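Long-range contact in mucus binding protein (Lactobacillus reuteri, PDB 3I57), which probably binds mucus at the bacterial surface as a cell-wall-anchored protein, this piece being a type 2 repeat with immunoglobulin-binding activity: residues A[120-124]-A[135-140]. Numbering follows the deposited sequence.
Sequences FTRNG and WGKWNE
R122 is sandwiched between W135 and W138 in a largely irregular antiparallel contact of the Muc B2-like domain, part of a beta-grasp repeat, where the loop leaving strand 133-135 runs back along strand 112-127. Regular pairing is brief: G124 and W135 form a non-hydrogen-bonded pair, next to which G136 N donates to N123 O at 2.8 Å. Beyond it the chains are bridged by a water that accepts from N123 N and donates to K137 O, and direct bonding resumes where N139 N meets T121 O at 2.7 Å, almost straight at 176°. With CG set between the backbone N and the carbonyl carbon (chi1 62°) and the chain extended from there to NE, R122 reaches between the two indoles. Its guanidinium lies flat on W138, planes 4° apart, while CD sits over the six-membered ring, 3.5 Å from its centroid, a CH-pi contact. W135 covers the opposite guanidinium face, its CB 3.5 Å from R122 NE. Polar bonds fix the group's rotation: NH2 donates to K91 O, just ahead of strand 93-104 in the same chain, and a water links NH1 to G136 O. Replacing R122 by an alanine is likely to open a gap between the two indoles, leave K91 O without this donor and let the tryptophans shift. At the other end, the E140 side chain, bent at chi2, turns its carboxylate onto T121: OE1 accepts from T121 N through its syn lone pair at 2.8 Å, and OE2 lies 2.7 Å from T121 OG1.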
loop_
_atom_site.group_PDB
_atom_site.type_symbol
_atom_site.label_atom_id
_atom_site.label_comp_id
_atom_site.label_asym_id
_atom_site.label_seq_id
_atom_site.Cartn_x
_atom_site.Cartn_y
_atom_site.Cartn_z
ATOM N N PHE A 120 9.152 -8.781 9.701
ATOM C CA PHE A 120 9.577 -7.477 9.202
ATOM C C PHE A 120 8.382 -6.560 9.101
ATOM O O PHE A 120 7.255 -7.041 8.985
ATOM C CB PHE A 120 10.139 -7.603 7.784
ATOM C CG PHE A 120 11.396 -8.403 7.732
ATOM C CD1 PHE A 120 12.622 -7.768 7.785
ATOM C CD2 PHE A 120 11.343 -9.785 7.691
ATOM C CE1 PHE A 120 13.793 -8.511 7.773
ATOM C CE2 PHE A 120 12.510 -10.551 7.638
ATOM C CZ PHE A 120 13.729 -9.917 7.697
ATOM N N THR A 121 8.630 -5.254 9.176
ATOM C CA THR A 121 7.548 -4.279 9.077
ATOM C C THR A 121 7.900 -3.220 8.050
ATOM O O THR A 121 9.067 -3.000 7.737
ATOM C CB THR A 121 7.267 -3.542 10.423
ATOM O OG1 THR A 121 8.380 -2.690 10.763
ATOM C CG2 THR A 121 7.040 -4.520 11.522
ATOM N N ARG A 122 6.874 -2.577 7.524
ATOM C CA ARG A 122 7.084 -1.471 6.578
ATOM C C ARG A 122 5.929 -0.488 6.748
ATOM O O ARG A 122 4.772 -0.907 6.950
ATOM C CB ARG A 122 7.207 -1.992 5.139
ATOM C CG ARG A 122 5.959 -2.731 4.593
ATOM C CD ARG A 122 6.228 -3.362 3.243
ATOM N NE ARG A 122 5.084 -4.154 2.789
ATOM C CZ ARG A 122 5.001 -4.705 1.580
ATOM N NH1 ARG A 122 5.977 -4.523 0.695
ATOM N NH2 ARG A 122 3.930 -5.415 1.247
ATOM N N ASN A 123 6.251 0.807 6.731
ATOM C CA ASN A 123 5.220 1.830 6.746
ATOM C C ASN A 123 4.746 2.056 5.343
ATOM O O ASN A 123 5.359 1.596 4.408
ATOM C CB ASN A 123 5.746 3.136 7.335
ATOM C CG ASN A 123 5.841 3.051 8.830
ATOM O OD1 ASN A 123 5.091 3.710 9.562
ATOM N ND2 ASN A 123 6.694 2.178 9.294
ATOM N N GLY A 124 3.648 2.766 5.204
ATOM C CA GLY A 124 3.124 3.036 3.876
ATOM C C GLY A 124 2.364 4.350 3.838
ATOM O O GLY A 124 2.291 5.087 4.823
ATOM N N TRP A 135 3.057 0.639 0.020
ATOM C CA TRP A 135 3.979 0.286 1.100
ATOM C C TRP A 135 5.399 0.708 0.772
ATOM O O TRP A 135 5.841 0.522 -0.348
ATOM C CB TRP A 135 3.936 -1.225 1.371
ATOM C CG TRP A 135 2.593 -1.645 1.918
ATOM C CD1 TRP A 135 1.603 -2.349 1.264
ATOM C CD2 TRP A 135 2.077 -1.348 3.224
ATOM N NE1 TRP A 135 0.525 -2.503 2.088
ATOM C CE2 TRP A 135 0.778 -1.894 3.291
ATOM C CE3 TRP A 135 2.589 -0.668 4.341
ATOM C CZ2 TRP A 135 -0.005 -1.812 4.440
ATOM C CZ3 TRP A 135 1.812 -0.574 5.474
ATOM C CH2 TRP A 135 0.519 -1.135 5.512
ATOM N N GLY A 136 6.100 1.253 1.767
ATOM C CA GLY A 136 7.485 1.652 1.604
ATOM C C GLY A 136 8.469 0.511 1.838
ATOM O O GLY A 136 8.102 -0.679 1.837
ATOM N N LYS A 137 9.735 0.876 2.004
ATOM C CA LYS A 137 10.782 -0.123 2.177
ATOM C C LYS A 137 10.577 -0.871 3.474
ATOM O O LYS A 137 10.037 -0.313 4.441
ATOM C CB LYS A 137 12.110 0.582 2.280
ATOM C CG LYS A 137 12.574 1.212 1.006
ATOM C CD LYS A 137 13.958 1.826 1.240
ATOM C CE LYS A 137 14.370 2.721 0.096
ATOM N NZ LYS A 137 13.652 4.014 0.170
ATOM N N TRP A 138 11.031 -2.118 3.529
ATOM C CA TRP A 138 11.048 -2.813 4.822
ATOM C C TRP A 138 11.913 -2.049 5.817
ATOM O O TRP A 138 13.038 -1.602 5.487
ATOM C CB TRP A 138 11.558 -4.249 4.651
ATOM C CG TRP A 138 10.617 -5.126 3.830
ATOM C CD1 TRP A 138 10.824 -5.597 2.551
ATOM C CD2 TRP A 138 9.316 -5.590 4.220
ATOM N NE1 TRP A 138 9.749 -6.341 2.149
ATOM C CE2 TRP A 138 8.809 -6.355 3.150
ATOM C CE3 TRP A 138 8.529 -5.430 5.374
ATOM C CZ2 TRP A 138 7.547 -6.968 3.200
ATOM C CZ3 TRP A 138 7.274 -6.030 5.416
ATOM C CH2 TRP A 138 6.805 -6.800 4.339
ATOM N N ASN A 139 11.387 -1.847 7.014
ATOM C CA ASN A 139 12.058 -1.010 8.005
ATOM C C ASN A 139 13.342 -1.649 8.535
ATOM O O ASN A 139 14.284 -0.941 8.915
ATOM C CB ASN A 139 11.143 -0.730 9.189
ATOM C CG ASN A 139 9.985 0.179 8.840
ATOM O OD1 ASN A 139 8.833 -0.061 9.252
ATOM N ND2 ASN A 139 10.267 1.215 8.070
ATOM N N GLU A 140 13.371 -2.978 8.595
ATOM C CA GLU A 140 14.544 -3.677 9.150
ATOM C C GLU A 140 15.312 -4.350 8.007
ATOM O O GLU A 140 14.719 -5.088 7.228
ATOM C CB GLU A 140 14.103 -4.712 10.187
ATOM C CG GLU A 140 13.092 -4.219 11.235
ATOM C CD GLU A 140 11.639 -4.233 10.742
ATOM O OE1 GLU A 140 11.365 -4.732 9.617
ATOM O OE2 GLU A 140 10.771 -3.774 11.502
HETATM O O HOH W 1 8.791 -3.231 1.163
HETATM O O HOH W 2 8.923 1.621 5.909
#